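Local coordinates for 4-hydroxy-3-methylbut-2-enyl diphosphate reductase (Aquifex aeolicus, PDB 3DNF), which catalyses the reductive conversion of (E)-4-hydroxy-3-methylbut-2-enyl diphosphate into isopentenyl and dimethylallyl diphosphate, the last step of the non-mevalonate pathway, using an iron-sulfur cluster, at residues G113-V119 with R158-Q164; L247-F252 with R277-C282; E61-G66 with L84-L89; V2-A7 with V255-S261. All coordinates share one frame. Residue numbers count along the deposited sequence, not the author numbering.

Contact 1. Residues G113-V119 with R158-Q164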
# COMPACT_ATOMS: atom_id res chain seq x y z
N GLY B 113 14.02 3.09 -12.20
CA GLY B 113 14.58 1.76 -11.94
C GLY B 113 13.55 0.82 -11.30
O GLY B 113 13.93 -0.20 -10.71
N TYR B 114 12.27 1.15 -11.39
CA TYR B 114 11.24 0.25 -10.81
C TYR B 114 10.71 -0.81 -11.77
O TYR B 114 10.64 -0.57 -12.99
CB TYR B 114 10.00 1.04 -10.32
CG TYR B 114 10.28 1.93 -9.14
CD1 TYR B 114 10.23 1.43 -7.85
CD2 TYR B 114 10.67 3.28 -9.33
CE1 TYR B 114 10.52 2.25 -6.76
CE2 TYR B 114 10.96 4.10 -8.26
CZ TYR B 114 10.88 3.58 -6.97
OH TYR B 114 11.17 4.37 -5.90
N PHE B 115 10.33 -1.97 -11.22
CA PHE B 115 9.51 -2.96 -11.93
C PHE B 115 8.06 -2.48 -11.77
O PHE B 115 7.64 -2.20 -10.67
CB PHE B 115 9.67 -4.32 -11.27
CG PHE B 115 8.82 -5.40 -11.88
CD1 PHE B 115 9.28 -6.12 -12.99
CD2 PHE B 115 7.56 -5.71 -11.35
CE1 PHE B 115 8.50 -7.14 -13.56
CE2 PHE B 115 6.77 -6.74 -11.92
CZ PHE B 115 7.24 -7.46 -13.01
N VAL B 116 7.32 -2.37 -12.86
CA VAL B 116 6.00 -1.69 -12.80
C VAL B 116 4.86 -2.70 -12.61
O VAL B 116 4.72 -3.68 -13.33
CB VAL B 116 5.78 -0.81 -14.05
CG1 VAL B 116 4.35 -0.22 -14.10
CG2 VAL B 116 6.79 0.35 -14.03
N VAL B 117 3.98 -2.38 -11.66
CA VAL B 117 2.71 -3.04 -11.54
C VAL B 117 1.57 -2.09 -11.95
O VAL B 117 1.47 -0.99 -11.44
CB VAL B 117 2.53 -3.51 -10.10
CG1 VAL B 117 1.06 -3.82 -9.80
CG2 VAL B 117 3.44 -4.73 -9.81
N LEU B 118 0.81 -2.50 -12.95
CA LEU B 118 -0.37 -1.74 -13.40
C LEU B 118 -1.58 -2.46 -12.82
O LEU B 118 -1.88 -3.56 -13.25
CB LEU B 118 -0.42 -1.71 -14.93
CG LEU B 118 -1.62 -1.12 -15.67
CD1 LEU B 118 -1.86 0.30 -15.18
CD2 LEU B 118 -1.32 -1.16 -17.20
N VAL B 119 -2.29 -1.82 -11.88
CA VAL B 119 -3.49 -2.42 -11.30
C VAL B 119 -4.69 -2.10 -12.22
O VAL B 119 -5.05 -0.94 -12.45
CB VAL B 119 -3.77 -1.94 -9.82
CG1 VAL B 119 -5.00 -2.69 -9.25
CG2 VAL B 119 -2.53 -2.15 -8.91
N ARG B 158 12.39 -3.36 -5.90
CA ARG B 158 11.77 -2.04 -6.09
C ARG B 158 10.62 -2.12 -7.07
O ARG B 158 10.81 -2.43 -8.26
CB ARG B 158 12.78 -1.00 -6.52
CG ARG B 158 14.04 -0.99 -5.61
CD ARG B 158 15.09 -0.04 -6.15
NE ARG B 158 14.71 1.36 -5.99
CZ ARG B 158 14.59 2.23 -7.00
NH1 ARG B 158 14.82 1.83 -8.24
NH2 ARG B 158 14.28 3.49 -6.77
N VAL B 159 9.42 -1.87 -6.56
CA VAL B 159 8.21 -1.99 -7.35
C VAL B 159 7.49 -0.65 -7.43
O VAL B 159 7.29 -0.00 -6.41
CB VAL B 159 7.22 -3.10 -6.84
CG1 VAL B 159 5.91 -3.08 -7.64
CG2 VAL B 159 7.88 -4.48 -6.89
N GLY B 160 7.19 -0.22 -8.66
CA GLY B 160 6.35 0.98 -8.87
C GLY B 160 4.94 0.61 -9.27
O GLY B 160 4.72 -0.18 -10.21
N ILE B 161 3.95 1.27 -8.64
CA ILE B 161 2.59 0.88 -8.82
C ILE B 161 1.76 2.02 -9.37
O ILE B 161 1.79 3.13 -8.81
CB ILE B 161 1.97 0.34 -7.49
CG1 ILE B 161 2.86 -0.79 -6.97
CG2 ILE B 161 0.51 -0.15 -7.66
CD1 ILE B 161 2.49 -1.27 -5.57
N VAL B 162 1.07 1.73 -10.48
CA VAL B 162 0.10 2.67 -11.04
C VAL B 162 -1.28 1.98 -11.21
O VAL B 162 -1.42 0.77 -10.96
CB VAL B 162 0.58 3.28 -12.38
CG1 VAL B 162 1.85 4.09 -12.13
CG2 VAL B 162 0.75 2.22 -13.44
N ALA B 163 -2.30 2.76 -11.61
CA ALA B 163 -3.65 2.22 -11.73
C ALA B 163 -4.25 2.55 -13.09
O ALA B 163 -3.99 3.61 -13.68
CB ALA B 163 -4.57 2.77 -10.64
N GLN B 164 -5.02 1.61 -13.60
CA GLN B 164 -5.96 1.92 -14.66
C GLN B 164 -6.86 3.05 -14.12
O GLN B 164 -7.21 3.06 -12.94
CB GLN B 164 -6.76 0.67 -14.99
CG GLN B 164 -7.71 0.82 -16.19
CD GLN B 164 -8.63 -0.37 -16.33
OE1 GLN B 164 -8.51 -1.35 -15.60
NE2 GLN B 164 -9.56 -0.31 -17.29
O HOH W 1 16.29 -0.65 -9.56
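Strands 115-119 and 158-163 are the central, parallel strands of the four-stranded α/β sheet (order 2-1-3-4) at the centre of one lobe of this trilobal enzyme. Six backbone hydrogen bonds join them, from F115 N to R158 O (3.0 Å) through to Q164 N to V119 O (2.8 Å). Beta-branched residues, whose crowded backbones favour extended strands, supply most of the side chains. On one face V117 CG2 lies 3.7 Å from V159 CG1 and V119 CG2 3.8 Å from I161 CG2, V117 and V119 both having chi1 t. V119 packs against F171, F172 and V175 of helix 169-182. On the other face V116, L118 and V162 meet, with L118 (t, p) placing CD1 3.7 Å from V162 CG2; helices 97-111 and 125-136 cover this side. G160 suits its place because a CB there would come tight against Y114 CB. Before the strand, G113 follows helix 97-111 in a Schellman motif, with a positive phi that glycine readily accepts. Q164, just past the other strand, reaches E121 and lies beside H124 and E126, predicted substrate-binding and proton-donor residues. At the opposite end R158 (m, t, p) bends back at chi3 over Y114 (m) and forms a salt bridge with E185; its CZ stands 4.2 Å from the centroid of the Y114 ring, 20° off the normal, a cation-pi contact over the ring face.

Contact 2. Residues L247-F252 with R277-C282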
# COMPACT_ATOMS: atom_id res chain seq x y z
N LEU B 247 -40.26 7.51 -18.61
CA LEU B 247 -40.78 8.41 -17.57
C LEU B 247 -42.29 8.31 -17.41
O LEU B 247 -43.05 8.82 -18.24
CB LEU B 247 -40.39 9.87 -17.86
CG LEU B 247 -38.92 10.26 -17.68
CD1 LEU B 247 -38.62 11.60 -18.37
CD2 LEU B 247 -38.54 10.30 -16.20
N GLN B 248 -42.72 7.65 -16.34
CA GLN B 248 -44.14 7.47 -16.05
C GLN B 248 -44.69 8.74 -15.41
O GLN B 248 -44.15 9.19 -14.40
CB GLN B 248 -44.37 6.28 -15.13
CG GLN B 248 -43.98 4.93 -15.74
CD GLN B 248 -44.07 3.79 -14.74
OE1 GLN B 248 -43.26 2.86 -14.77
NE2 GLN B 248 -45.06 3.85 -13.85
N PRO B 249 -45.76 9.31 -15.99
CA PRO B 249 -46.41 10.50 -15.42
C PRO B 249 -46.75 10.29 -13.95
O PRO B 249 -46.76 11.25 -13.17
CB PRO B 249 -47.69 10.64 -16.25
CG PRO B 249 -47.35 10.01 -17.56
CD PRO B 249 -46.44 8.87 -17.23
N GLU B 250 -47.02 9.04 -13.59
CA GLU B 250 -47.39 8.64 -12.23
C GLU B 250 -46.36 9.08 -11.18
O GLU B 250 -46.73 9.52 -10.09
CB GLU B 250 -47.58 7.12 -12.17
CG GLU B 250 -48.16 6.60 -10.86
CD GLU B 250 -48.42 5.11 -10.87
OE1 GLU B 250 -49.46 4.69 -10.32
OE2 GLU B 250 -47.59 4.36 -11.44
N TRP B 251 -45.08 8.96 -11.53
CA TRP B 251 -43.97 9.24 -10.61
C TRP B 251 -43.90 10.71 -10.18
O TRP B 251 -43.32 11.01 -9.11
CB TRP B 251 -42.62 8.84 -11.22
CG TRP B 251 -42.48 7.42 -11.72
CD1 TRP B 251 -43.24 6.34 -11.38
CD2 TRP B 251 -41.47 6.93 -12.63
NE1 TRP B 251 -42.79 5.22 -12.04
CE2 TRP B 251 -41.71 5.55 -12.81
CE3 TRP B 251 -40.40 7.54 -13.32
CZ2 TRP B 251 -40.91 4.76 -13.65
CZ3 TRP B 251 -39.61 6.74 -14.15
CH2 TRP B 251 -39.87 5.37 -14.31
N PHE B 252 -44.47 11.62 -11.02
CA PHE B 252 -44.34 13.05 -10.77
C PHE B 252 -45.60 13.73 -10.21
O PHE B 252 -45.79 14.94 -10.35
CB PHE B 252 -43.86 13.75 -12.04
CG PHE B 252 -42.63 13.13 -12.61
CD1 PHE B 252 -42.71 12.25 -13.68
CD2 PHE B 252 -41.38 13.40 -12.05
CE1 PHE B 252 -41.56 11.66 -14.20
CE2 PHE B 252 -40.23 12.82 -12.56
CZ PHE B 252 -40.32 11.94 -13.64
N ARG B 277 -39.03 16.42 -20.87
CA ARG B 277 -40.18 15.51 -20.78
C ARG B 277 -40.78 15.59 -19.38
O ARG B 277 -42.00 15.56 -19.22
CB ARG B 277 -39.82 14.08 -21.21
CG ARG B 277 -40.84 12.95 -20.89
CD ARG B 277 -42.32 13.37 -20.94
NE ARG B 277 -43.01 13.02 -22.18
CZ ARG B 277 -44.32 12.82 -22.28
NH1 ARG B 277 -45.10 12.93 -21.21
NH2 ARG B 277 -44.85 12.50 -23.45
N ILE B 278 -39.92 15.71 -18.37
CA ILE B 278 -40.38 15.92 -16.98
C ILE B 278 -41.14 17.25 -16.87
O ILE B 278 -42.19 17.31 -16.22
CB ILE B 278 -39.22 15.82 -15.96
CG1 ILE B 278 -38.73 14.37 -15.87
CG2 ILE B 278 -39.65 16.32 -14.58
CD1 ILE B 278 -37.41 14.19 -15.15
N GLN B 279 -40.63 18.29 -17.52
CA GLN B 279 -41.32 19.58 -17.61
C GLN B 279 -42.64 19.51 -18.38
O GLN B 279 -43.54 20.31 -18.14
CB GLN B 279 -40.41 20.65 -18.22
CG GLN B 279 -39.42 21.25 -17.23
CD GLN B 279 -38.23 21.92 -17.90
OE1 GLN B 279 -37.79 21.51 -18.97
NE2 GLN B 279 -37.71 22.96 -17.25
N GLU B 280 -42.73 18.55 -19.30
CA GLU B 280 -43.95 18.30 -20.08
C GLU B 280 -44.97 17.50 -19.26
O GLU B 280 -46.18 17.63 -19.48
CB GLU B 280 -43.61 17.55 -21.37
CG GLU B 280 -44.72 17.56 -22.40
CD GLU B 280 -44.80 16.26 -23.18
OE1 GLU B 280 -43.91 16.01 -24.02
OE2 GLU B 280 -45.77 15.51 -22.97
N ILE B 281 -44.48 16.67 -18.34
CA ILE B 281 -45.34 15.95 -17.40
C ILE B 281 -45.92 16.91 -16.35
O ILE B 281 -47.10 16.79 -15.98
CB ILE B 281 -44.57 14.76 -16.73
CG1 ILE B 281 -44.34 13.64 -17.75
CG2 ILE B 281 -45.33 14.23 -15.51
CD1 ILE B 281 -43.37 12.58 -17.30
N CYS B 282 -45.11 17.86 -15.90
CA CYS B 282 -45.57 18.93 -15.01
C CYS B 282 -45.70 20.22 -15.82
O CYS B 282 -46.58 21.04 -15.56
CB CYS B 282 -44.59 19.14 -13.85
SG CYS B 282 -43.60 17.68 -13.38
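The backbone of 247-252 runs as a loop into one 3-10 turn, 249-251, held by bonds from W251 N to Q248 O (3.0 Å) and F252 N to P249 O (3.2 Å). Facing it is the last turn of helix 268-281. The backbones come nearest at P249 and I281, CA atoms 5.9 Å apart, and apolar side chains make the join. Proline suits the first position of the turn, its ring restricting phi, here -52°, to the range the turn needs. I281 points into the loop: its CD1 is 3.7 Å from F252 CD1, and its CG2 is 3.9 Å from P249 CA. One helical turn earlier, I278 sets CG1 3.7 Å from both F252 CZ and L247 CD1, while its CG2 lies over a face of the flat F252 ring. L247 CD1 also rests 3.6 Å from R277 CG, on the aliphatic part of a side chain whose guanidinium pairs with E280 by charge alone. Helix and loop pack on the same α/β sheet: L247, F252 and I278 all touch I214 of strand 212-216, F252 and I278 reach V258 of strand 257-262, and W251 stacks on Y239 of strand 238-241.

Contact 3. Residues E61-G66 with L84-L89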
# COMPACT_ATOMS: atom_id res chain seq x y z
N GLU B 61 -10.22 -2.04 -40.88
CA GLU B 61 -9.10 -1.25 -41.36
C GLU B 61 -9.57 -0.59 -42.68
O GLU B 61 -8.83 -0.48 -43.67
CB GLU B 61 -7.88 -2.19 -41.50
CG GLU B 61 -6.55 -1.56 -41.88
CD GLU B 61 -5.97 -0.56 -40.90
OE1 GLU B 61 -6.07 -0.65 -39.65
OE2 GLU B 61 -5.35 0.39 -41.40
N GLU B 62 -10.82 -0.11 -42.69
CA GLU B 62 -11.40 0.39 -43.93
C GLU B 62 -10.96 1.81 -44.33
O GLU B 62 -11.14 2.18 -45.48
CB GLU B 62 -12.94 0.33 -43.89
CG GLU B 62 -13.58 1.28 -42.88
CD GLU B 62 -13.81 0.67 -41.50
OE1 GLU B 62 -12.93 -0.05 -40.98
OE2 GLU B 62 -14.89 0.93 -40.94
N PHE B 63 -10.45 2.60 -43.38
CA PHE B 63 -9.97 3.97 -43.67
C PHE B 63 -8.77 3.95 -44.61
O PHE B 63 -7.97 3.00 -44.61
CB PHE B 63 -9.69 4.75 -42.37
CG PHE B 63 -9.22 3.87 -41.22
CD1 PHE B 63 -7.92 3.38 -41.20
CD2 PHE B 63 -10.09 3.51 -40.18
CE1 PHE B 63 -7.46 2.56 -40.18
CE2 PHE B 63 -9.62 2.69 -39.12
CZ PHE B 63 -8.31 2.21 -39.15
N LYS B 64 -8.67 4.98 -45.44
CA LYS B 64 -7.66 5.04 -46.47
C LYS B 64 -6.82 6.31 -46.36
O LYS B 64 -7.17 7.25 -45.66
CB LYS B 64 -8.30 4.94 -47.86
CG LYS B 64 -9.01 6.19 -48.34
CD LYS B 64 -10.03 5.80 -49.39
CE LYS B 64 -10.21 6.78 -50.55
NZ LYS B 64 -10.25 8.24 -50.36
N GLU B 65 -5.72 6.35 -47.11
CA GLU B 65 -4.84 7.51 -47.07
C GLU B 65 -5.70 8.78 -47.17
O GLU B 65 -6.59 8.89 -48.04
CB GLU B 65 -3.84 7.48 -48.23
CG GLU B 65 -2.85 8.62 -48.21
CD GLU B 65 -1.96 8.66 -49.45
OE1 GLU B 65 -2.40 8.25 -50.54
OE2 GLU B 65 -0.81 9.11 -49.32
N GLY B 66 -5.40 9.73 -46.31
CA GLY B 66 -6.10 11.02 -46.36
C GLY B 66 -7.32 11.09 -45.48
O GLY B 66 -7.84 12.20 -45.24
N LEU B 84 -0.74 3.97 -37.87
CA LEU B 84 -1.81 4.77 -38.47
C LEU B 84 -1.26 5.98 -39.23
O LEU B 84 -1.72 6.25 -40.37
CB LEU B 84 -2.86 5.17 -37.42
CG LEU B 84 -3.64 3.90 -36.95
CD1 LEU B 84 -4.29 4.26 -35.66
CD2 LEU B 84 -4.59 3.27 -37.95
N ARG B 85 -0.33 6.70 -38.60
CA ARG B 85 0.38 7.84 -39.26
C ARG B 85 1.07 7.40 -40.54
O ARG B 85 0.99 8.08 -41.57
CB ARG B 85 1.39 8.48 -38.29
CG ARG B 85 0.72 9.19 -37.11
CD ARG B 85 1.74 9.95 -36.22
NE ARG B 85 1.14 10.33 -34.94
CZ ARG B 85 0.25 11.31 -34.77
NH1 ARG B 85 -0.18 12.03 -35.80
NH2 ARG B 85 -0.24 11.58 -33.58
N LYS B 86 1.75 6.26 -40.50
CA LYS B 86 2.49 5.77 -41.67
C LYS B 86 1.58 5.39 -42.84
O LYS B 86 2.01 5.39 -43.98
CB LYS B 86 3.37 4.58 -41.28
CG LYS B 86 4.60 4.99 -40.50
CD LYS B 86 5.66 3.92 -40.63
CE LYS B 86 5.45 2.83 -39.61
NZ LYS B 86 6.43 1.75 -39.96
N LYS B 87 0.30 5.12 -42.55
CA LYS B 87 -0.69 4.79 -43.58
C LYS B 87 -1.25 6.07 -44.25
O LYS B 87 -2.09 6.02 -45.16
CB LYS B 87 -1.82 3.94 -42.96
CG LYS B 87 -2.74 3.33 -43.99
CD LYS B 87 -3.94 2.67 -43.36
CE LYS B 87 -4.82 2.04 -44.43
NZ LYS B 87 -5.94 1.26 -43.80
N GLY B 88 -0.77 7.21 -43.77
CA GLY B 88 -1.10 8.49 -44.40
C GLY B 88 -2.42 9.01 -43.90
O GLY B 88 -3.12 9.75 -44.60
N LEU B 89 -2.79 8.64 -42.68
CA LEU B 89 -4.02 9.09 -42.09
C LEU B 89 -3.78 10.36 -41.27
O LEU B 89 -2.71 10.50 -40.66
CB LEU B 89 -4.58 7.97 -41.21
CG LEU B 89 -4.87 6.61 -41.85
CD1 LEU B 89 -5.13 5.56 -40.75
CD2 LEU B 89 -6.06 6.74 -42.79
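This is a loop-to-helix-end contact, with a salt bridge and hydrogen bonds beside a small apolar patch, at the edge of one of the enzyme's α/β lobes, where the loop between strands 55-57 and 68-71 meets the C-terminal end of helix 78-86. Its key side chain is K87, fully extended (chi1 to chi4 all t) so that its ammonium reaches across the gap. K87 NZ forms a salt bridge with E61 OE2 at 2.6 Å and donates a hydrogen bond to F63 O at 2.8 Å; a long, flexible lysine can satisfy a carboxylate and a carbonyl together. Under the lysine, F63 packs its ring against two leucines, CE1 lying 3.7 Å from L84 CD2 and CD1 3.6 Å from L89 CD1. Just past the helix, G88 leaves helical angles with positive phi, in a Schellman motif. Glycine is doubly suited here, since a CB would also clash with E65 CG. The turn leaves G88 O facing the loop, where it accepts a hydrogen bond from G66 N at 2.9 Å. G66 itself has positive phi, at backbone angles that would jam a CB against the preceding carbonyl. Beyond the two segments the apolar patch merges with the sheet: F63 and L89 both touch V69 of strand 68-71, L84 touches V91 of strand 90-93, and F63 and L84 share L37 in the loop after strand 34-36.

Contact 4. Residues V2-A7 with V255-S261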
# COMPACT_ATOMS: atom_id res chain seq x y z
N VAL B 2 -42.35 22.28 -12.26
CA VAL B 2 -41.68 22.24 -10.95
C VAL B 2 -40.18 22.55 -11.07
O VAL B 2 -39.71 23.03 -12.11
CB VAL B 2 -41.92 20.87 -10.23
CG1 VAL B 2 -43.41 20.65 -9.97
CG2 VAL B 2 -41.32 19.70 -11.02
N ASP B 3 -39.43 22.29 -10.00
CA ASP B 3 -38.00 22.54 -9.98
C ASP B 3 -37.20 21.28 -10.34
O ASP B 3 -37.25 20.27 -9.63
CB ASP B 3 -37.57 23.06 -8.60
CG ASP B 3 -36.50 24.13 -8.69
OD1 ASP B 3 -35.68 24.09 -9.63
OD2 ASP B 3 -36.50 25.02 -7.81
N ILE B 4 -36.46 21.35 -11.44
CA ILE B 4 -35.63 20.22 -11.90
C ILE B 4 -34.17 20.55 -11.69
O ILE B 4 -33.68 21.56 -12.20
CB ILE B 4 -35.83 19.91 -13.40
CG1 ILE B 4 -37.24 20.27 -13.89
CG2 ILE B 4 -35.46 18.46 -13.70
CD1 ILE B 4 -37.41 21.74 -14.29
N ILE B 5 -33.46 19.71 -10.94
CA ILE B 5 -32.03 19.92 -10.77
C ILE B 5 -31.23 18.74 -11.33
O ILE B 5 -31.38 17.60 -10.91
CB ILE B 5 -31.64 20.26 -9.31
CG1 ILE B 5 -30.12 20.46 -9.18
CG2 ILE B 5 -32.15 19.19 -8.35
CD1 ILE B 5 -29.68 21.29 -7.99
N ILE B 6 -30.40 19.05 -12.32
CA ILE B 6 -29.47 18.07 -12.87
C ILE B 6 -28.25 18.06 -11.96
O ILE B 6 -27.61 19.09 -11.74
CB ILE B 6 -29.08 18.39 -14.34
CG1 ILE B 6 -30.33 18.37 -15.23
CG2 ILE B 6 -28.03 17.40 -14.86
CD1 ILE B 6 -30.14 19.01 -16.58
N ALA B 7 -27.96 16.88 -11.40
CA ALA B 7 -26.83 16.70 -10.49
C ALA B 7 -25.51 17.08 -11.16
O ALA B 7 -25.31 16.82 -12.35
CB ALA B 7 -26.77 15.25 -9.99
N VAL B 255 -45.08 16.52 -6.78
CA VAL B 255 -43.64 16.70 -6.58
C VAL B 255 -43.27 18.19 -6.63
O VAL B 255 -43.89 18.97 -7.35
CB VAL B 255 -42.84 15.90 -7.65
CG1 VAL B 255 -41.34 16.14 -7.51
CG2 VAL B 255 -43.14 14.42 -7.55
N LYS B 256 -42.26 18.57 -5.85
CA LYS B 256 -41.75 19.94 -5.86
C LYS B 256 -40.35 20.00 -6.48
O LYS B 256 -40.10 20.80 -7.37
CB LYS B 256 -41.72 20.53 -4.45
CG LYS B 256 -41.53 22.04 -4.41
CD LYS B 256 -41.20 22.53 -3.01
CE LYS B 256 -39.71 22.37 -2.72
NZ LYS B 256 -39.39 22.80 -1.33
N ARG B 257 -39.45 19.15 -5.98
CA ARG B 257 -38.10 19.06 -6.54
C ARG B 257 -37.84 17.69 -7.19
O ARG B 257 -38.09 16.65 -6.58
CB ARG B 257 -37.04 19.31 -5.48
CG ARG B 257 -37.02 20.69 -4.86
CD ARG B 257 -36.21 20.65 -3.57
NE ARG B 257 -36.48 19.42 -2.82
CZ ARG B 257 -37.12 19.34 -1.66
NH1 ARG B 257 -37.57 20.44 -1.06
NH2 ARG B 257 -37.30 18.16 -1.08
N VAL B 258 -37.34 17.72 -8.43
CA VAL B 258 -36.89 16.52 -9.14
C VAL B 258 -35.37 16.56 -9.33
O VAL B 258 -34.82 17.56 -9.79
CB VAL B 258 -37.54 16.37 -10.54
CG1 VAL B 258 -37.11 15.05 -11.21
CG2 VAL B 258 -39.06 16.47 -10.45
N GLY B 259 -34.71 15.46 -8.98
CA GLY B 259 -33.29 15.29 -9.26
C GLY B 259 -33.01 14.38 -10.45
O GLY B 259 -33.67 13.34 -10.62
N ILE B 260 -32.05 14.77 -11.28
CA ILE B 260 -31.62 13.95 -12.42
C ILE B 260 -30.11 13.75 -12.39
O ILE B 260 -29.33 14.71 -12.27
CB ILE B 260 -31.98 14.58 -13.79
CG1 ILE B 260 -33.49 14.81 -13.92
CG2 ILE B 260 -31.48 13.70 -14.94
CD1 ILE B 260 -33.88 15.57 -15.19
N SER B 261 -29.70 12.50 -12.52
CA SER B 261 -28.32 12.23 -12.89
C SER B 261 -28.24 11.19 -13.98
O SER B 261 -29.27 10.67 -14.44
CB SER B 261 -27.48 11.82 -11.69
OG SER B 261 -26.11 11.97 -12.00
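I4 lays its CG2 methyl over the neighbouring strand, 3.6 Å from I260 CD1 and 4.3 Å from V258 CB. On the same face V2 CG2 sits 4.0 Å from V258 CG2, and I6 CG1 lies 4.4 Å from I260 CB. These branched aliphatic residues suit both the extended backbone and the helix above, 268-281, which touches I4, I6 and I260. Strand 3-6 forms, in parallel, the edge of a four-stranded sheet with order 1-4-2-3, so that the first strand of the chain lies beside the last, 257-262, in an open α/β lobe. The ladder of five backbone hydrogen bonds is regular, from D3 N to K256 O (3.1 Å) through to A7 N to I260 O (2.7 Å). The other face carries I5 with D3 and R257, two charged residues that can stay solvated at this exposed end, though they form no salt bridge with each other. I5 turns its end away from strand 257-261, to L206 of helix 195-206. G259, opposite I5, brings its CA to 3.4 Å from I5 O in a CA-H...O contact. Small A7 fits beneath the same helix, touching S202 and L206, with its CB 3.9 Å from S261 CB.

Overall arrangement
From the N terminus, strand 3-6 waits for its partner almost the whole length of the chain: contact 4 closes only when strand 257-262 arrives, so contacts 3 and 1 both fall within the loop it spans. Contact 3 comes first, a short closure within one lobe, followed in series by contact 1, which pairs the central strands of a second lobe. Contact 2 crosses contact 4, since its loop opens before residue 255 and its helix follows residue 261. These two meet in the third lobe, where I278 packs on V258 and I260, and C282 on V2, bringing the N terminus and the last modelled residue together. Contacts 1 and 2 have centres about 50 Å apart.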